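Local coordinates for cobalamin biosynthesis protein CobN (Mycobacterium tuberculosis, PDB 7C6O) that probably catalyses, as the large subunit of cobaltochelatase, the insertion of cobalt into the corrin ring during cobalamin biosynthesis, at residues K453-R456 with D457-T461; L462-E465 with L466-V470. All coordinates share one frame; numbering follows the deposited sequence. Where two conformers were deposited one is given.

Interactions 1 and 2 lie in series along the chain, on helix 452-459 and on the start of helix 464-474, with centres about 12 Å apart. Neither is fully core: interaction 1 is partly buried, with Y455 and F459 inside and charged side chains outside, whereas interaction 2 is a surface contact in which L466 is the one buried residue among those that touch. Rings and an i to i+4 salt bridge mark the first; the second is mainly the backbone bonding of a helix start, with small apolar contacts beside it. The two touch where F459 O packs on T467 CG2 and F459 CE1 meets V470 CG1, so one phenylalanine belongs to the packing of both helices.

Interaction 1 (K453-R456 with D457-T461); sequences KEYR and DWFAT
An aromatic cluster of Y455, W458 and F459 lines the inner side of helix 452-459, while K453 and D457 pair one turn apart on its exposed side. In Y455, CG stands anti to the backbone N (chi1 174°), which carries the ring along the helix toward the other two. Its CE1 comes up near the plane of the W458 ring, at the edge, 3.6 Å from W458 CZ3. The F459 ring is offset far along from that of Y455, planes 22° apart, so little overlaps; Y455 OH lies 3.4 Å from F459 CD1, and F459 CB sits over one face of the tyrosine ring. The phenol oxygen is hydrogen-bonded to H530 ND1, and Y455 and W458 both touch L533, so the cluster packs against helix 530-539. On the other side K453 kinks at its second and fourth torsions and meets the carboxylate that D457 leans toward the helix start, with NZ 2.9 Å from D457 OD2 on that oxygen's syn lone pair. A water accepts from R456 NE at 3.0 Å and donates to D457 OD1 at 2.8 Å. Beneath, the helix bonds include F459 N to Y455 O, 2.7 Å and fairly straight. Both carboxylate oxygens of D457 are thus engaged, one by an ammonium and one by a water, an arrangement that probably stabilises its negative charge.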
loop_
_atom_site.group_PDB
_atom_site.type_symbol
_atom_site.label_atom_id
_atom_site.label_comp_id
_atom_site.label_asym_id
_atom_site.label_seq_id
_atom_site.Cartn_x
_atom_site.Cartn_y
_atom_site.Cartn_z
ATOM N N LYS A 453 5.433 -7.792 -37.140
ATOM C CA LYS A 453 6.404 -8.880 -37.101
ATOM C C LYS A 453 7.284 -8.789 -35.861
ATOM O O LYS A 453 7.485 -9.784 -35.154
ATOM C CB LYS A 453 7.253 -8.860 -38.374
ATOM C CG LYS A 453 8.389 -9.867 -38.395
ATOM C CD LYS A 453 7.880 -11.287 -38.212
ATOM C CE LYS A 453 8.922 -12.301 -38.655
ATOM N NZ LYS A 453 10.257 -12.013 -38.063
ATOM N N GLU A 454 7.822 -7.599 -35.580
ATOM C CA GLU A 454 8.672 -7.444 -34.404
ATOM C C GLU A 454 7.872 -7.620 -33.121
ATOM O O GLU A 454 8.375 -8.189 -32.145
ATOM C CB GLU A 454 9.357 -6.078 -34.422
ATOM C CG GLU A 454 10.267 -5.857 -35.616
ATOM C CD GLU A 454 11.092 -4.596 -35.482
ATOM O OE1 GLU A 454 11.522 -4.287 -34.353
ATOM O OE2 GLU A 454 11.305 -3.910 -36.504
ATOM N N TYR A 455 6.628 -7.136 -33.101
ATOM C CA TYR A 455 5.792 -7.330 -31.922
ATOM C C TYR A 455 5.542 -8.812 -31.675
ATOM O O TYR A 455 5.671 -9.297 -30.545
ATOM C CB TYR A 455 4.465 -6.583 -32.066
ATOM C CG TYR A 455 3.529 -6.898 -30.924
ATOM C CD1 TYR A 455 3.696 -6.298 -29.683
ATOM C CD2 TYR A 455 2.508 -7.831 -31.071
ATOM C CE1 TYR A 455 2.862 -6.601 -28.623
ATOM C CE2 TYR A 455 1.668 -8.141 -30.015
ATOM C CZ TYR A 455 1.849 -7.520 -28.796
ATOM O OH TYR A 455 1.020 -7.821 -27.738
ATOM N N ARG A 456 5.180 -9.548 -32.730
ATOM C CA ARG A 456 4.921 -10.977 -32.583
ATOM C C ARG A 456 6.171 -11.726 -32.137
ATOM O O ARG A 456 6.086 -12.664 -31.336
ATOM C CB ARG A 456 4.394 -11.552 -33.899
ATOM C CG ARG A 456 3.955 -13.005 -33.803
ATOM C CD ARG A 456 3.494 -13.522 -35.150
ATOM N NE ARG A 456 4.607 -13.734 -36.069
ATOM C CZ ARG A 456 4.529 -13.547 -37.383
ATOM N NH1 ARG A 456 3.393 -13.126 -37.925
ATOM N NH2 ARG A 456 5.587 -13.770 -38.152
ATOM N N ASP A 457 7.342 -11.328 -32.647
ATOM C CA ASP A 457 8.581 -11.976 -32.229
ATOM C C ASP A 457 8.800 -11.838 -30.727
ATOM O O ASP A 457 9.249 -12.784 -30.070
ATOM C CB ASP A 457 9.770 -11.402 -33.001
ATOM C CG ASP A 457 9.824 -11.882 -34.445
ATOM O OD1 ASP A 457 9.172 -12.900 -34.769
ATOM O OD2 ASP A 457 10.529 -11.242 -35.255
ATOM N N TRP A 458 8.482 -10.669 -30.159
ATOM C CA TRP A 458 8.564 -10.523 -28.709
ATOM C C TRP A 458 7.420 -11.253 -28.020
ATOM O O TRP A 458 7.628 -11.947 -27.018
ATOM C CB TRP A 458 8.554 -9.047 -28.299
ATOM C CG TRP A 458 8.241 -8.904 -26.832
ATOM C CD1 TRP A 458 9.108 -9.064 -25.792
ATOM C CD2 TRP A 458 6.962 -8.624 -26.248
ATOM N NE1 TRP A 458 8.454 -8.882 -24.595
ATOM C CE2 TRP A 458 7.135 -8.613 -24.848
ATOM C CE3 TRP A 458 5.689 -8.372 -26.772
ATOM C CZ2 TRP A 458 6.085 -8.359 -23.965
ATOM C CZ3 TRP A 458 4.646 -8.120 -25.893
ATOM C CH2 TRP A 458 4.852 -8.115 -24.505
ATOM N N PHE A 459 6.200 -11.088 -28.535
ATOM C CA PHE A 459 5.028 -11.699 -27.914
ATOM C C PHE A 459 5.209 -13.204 -27.761
ATOM O O PHE A 459 4.794 -13.790 -26.752
ATOM C CB PHE A 459 3.791 -11.367 -28.751
ATOM C CG PHE A 459 2.485 -11.742 -28.109
ATOM C CD1 PHE A 459 1.999 -11.036 -27.019
ATOM C CD2 PHE A 459 1.725 -12.779 -28.621
ATOM C CE1 PHE A 459 0.788 -11.376 -26.438
ATOM C CE2 PHE A 459 0.513 -13.123 -28.045
ATOM C CZ PHE A 459 0.045 -12.421 -26.954
ATOM N N ALA A 460 5.872 -13.838 -28.732
ATOM C CA ALA A 460 6.054 -15.285 -28.720
ATOM C C ALA A 460 7.016 -15.759 -27.637
ATOM O O ALA A 460 7.012 -16.949 -27.308
ATOM C CB ALA A 460 6.546 -15.758 -30.087
ATOM N N THR A 461 7.847 -14.872 -27.081
ATOM C CA THR A 461 8.753 -15.273 -26.012
ATOM C C THR A 461 8.074 -15.324 -24.651
ATOM O O THR A 461 8.702 -15.761 -23.681
ATOM C CB THR A 461 9.956 -14.328 -25.934
ATOM O OG1 THR A 461 9.541 -13.056 -25.422
ATOM C CG2 THR A 461 10.579 -14.141 -27.312
HETATM O O HOH W 1 6.972 -14.658 -34.500
#

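Interaction 2 (L462-E465 with L466-V470); sequences LPAE and LTDVV
P463 O is gripped by two backbone N-H groups at once, and P463 is the N-cap residue of helix 464-474. T467 N reaches this oxygen at 3.1 Å in the carbonyl plane, with an N-H...O angle of 167°, as the first i to i+4 bond of the helix. L466 N lies closer, 2.9 Å from P463 O, but stands above the carbonyl plane and bends to 138°, the tighter i to i+3 bond of the opening turn. The next step is the backbone bond from D468 N to A464 O, at 2.8 Å. With chi1 at 58°, T467 tucks OG1 in over its own backbone, and the hydroxyl ends up over A464, 3.3 Å from A464 CA. A water bridges that hydroxyl to the chain ahead of the helix, donating to L462 O at 2.8 Å and lying equally far from T467 OG1. The other branch of the threonine faces the apolar side of the turn, where its CG2 packs on L462 CB at 3.6 Å. L466 sends its side chain to meet L462, and both leucines touch A579 of helix 576-581, while P463 rests on A573 and S574 in the loop leading into helix 576-581. The helix start therefore touches both the preceding helix, through T467, and helix 576-581, through the leucines. Where the two leucines cross, the methyls L462 CD1 and L466 CD2 are 3.9 Å apart.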
loop_
_atom_site.group_PDB
_atom_site.type_symbol
_atom_site.label_atom_id
_atom_site.label_comp_id
_atom_site.label_asym_id
_atom_site.label_seq_id
_atom_site.Cartn_x
_atom_site.Cartn_y
_atom_site.Cartn_z
ATOM N N LEU A 462 6.823 -14.893 -24.557
ATOM C CA LEU A 462 6.091 -14.909 -23.303
ATOM C C LEU A 462 5.540 -16.303 -23.017
ATOM O O LEU A 462 5.344 -17.103 -23.934
ATOM C CB LEU A 462 4.951 -13.898 -23.360
ATOM C CG LEU A 462 5.364 -12.438 -23.546
ATOM C CD1 LEU A 462 4.138 -11.561 -23.737
ATOM C CD2 LEU A 462 6.188 -11.964 -22.356
ATOM N N PRO A 463 5.282 -16.619 -21.747
ATOM C CA PRO A 463 4.670 -17.915 -21.426
ATOM C C PRO A 463 3.286 -18.038 -22.048
ATOM O O PRO A 463 2.537 -17.063 -22.137
ATOM C CB PRO A 463 4.593 -17.907 -19.895
ATOM C CG PRO A 463 5.571 -16.867 -19.455
ATOM C CD PRO A 463 5.595 -15.837 -20.539
ATOM N N ALA A 464 2.954 -19.258 -22.480
ATOM C CA ALA A 464 1.642 -19.505 -23.071
ATOM C C ALA A 464 0.515 -19.155 -22.108
ATOM O O ALA A 464 -0.572 -18.769 -22.547
ATOM C CB ALA A 464 1.530 -20.965 -23.514
ATOM N N GLU A 465 0.752 -19.281 -20.799
ATOM C CA GLU A 465 -0.259 -18.884 -19.822
ATOM C C GLU A 465 -0.704 -17.445 -20.046
ATOM O O GLU A 465 -1.886 -17.118 -19.893
ATOM C CB GLU A 465 0.279 -19.058 -18.399
ATOM C CG GLU A 465 0.357 -20.502 -17.906
ATOM C CD GLU A 465 1.467 -21.304 -18.565
ATOM O OE1 GLU A 465 2.343 -20.699 -19.218
ATOM O OE2 GLU A 465 1.459 -22.546 -18.429
ATOM N N LEU A 466 0.229 -16.572 -20.425
ATOM C CA LEU A 466 -0.116 -15.173 -20.646
ATOM C C LEU A 466 -0.619 -14.941 -22.067
ATOM O O LEU A 466 -1.618 -14.245 -22.271
ATOM C CB LEU A 466 1.089 -14.283 -20.347
ATOM C CG LEU A 466 0.945 -12.800 -20.686
ATOM C CD1 LEU A 466 -0.237 -12.178 -19.950
ATOM C CD2 LEU A 466 2.231 -12.061 -20.357
ATOM N N THR A 467 0.061 -15.509 -23.066
ATOM C CA THR A 467 -0.347 -15.241 -24.443
ATOM C C THR A 467 -1.705 -15.858 -24.761
ATOM O O THR A 467 -2.458 -15.303 -25.571
ATOM C CB THR A 467 0.707 -15.739 -25.435
ATOM O OG1 THR A 467 0.920 -17.146 -25.261
ATOM C CG2 THR A 467 2.019 -14.987 -25.236
ATOM N N ASP A 468 -2.046 -16.986 -24.129
ATOM C CA ASP A 468 -3.373 -17.561 -24.328
ATOM C C ASP A 468 -4.466 -16.599 -23.880
ATOM O O ASP A 468 -5.476 -16.431 -24.572
ATOM C CB ASP A 468 -3.505 -18.885 -23.573
ATOM C CG ASP A 468 -2.780 -20.028 -24.256
ATOM O OD1 ASP A 468 -2.270 -19.839 -25.380
ATOM O OD2 ASP A 468 -2.724 -21.122 -23.656
ATOM N N VAL A 469 -4.286 -15.953 -22.727
ATOM C CA VAL A 469 -5.321 -15.070 -22.197
ATOM C C VAL A 469 -5.393 -13.778 -23.003
ATOM O O VAL A 469 -6.479 -13.259 -23.283
ATOM C CB VAL A 469 -5.064 -14.796 -20.703
ATOM C CG1 VAL A 469 -6.050 -13.775 -20.166
ATOM C CG2 VAL A 469 -5.146 -16.091 -19.909
ATOM N N VAL A 470 -4.236 -13.238 -23.392
ATOM C CA VAL A 470 -4.223 -11.990 -24.155
ATOM C C VAL A 470 -4.900 -12.187 -25.506
ATOM O O VAL A 470 -5.738 -11.380 -25.924
ATOM C CB VAL A 470 -2.784 -11.464 -24.313
ATOM C CG1 VAL A 470 -2.745 -10.327 -25.322
ATOM C CG2 VAL A 470 -2.237 -11.000 -22.970
HETATM O O HOH W 2 3.547 -17.880 -25.914
#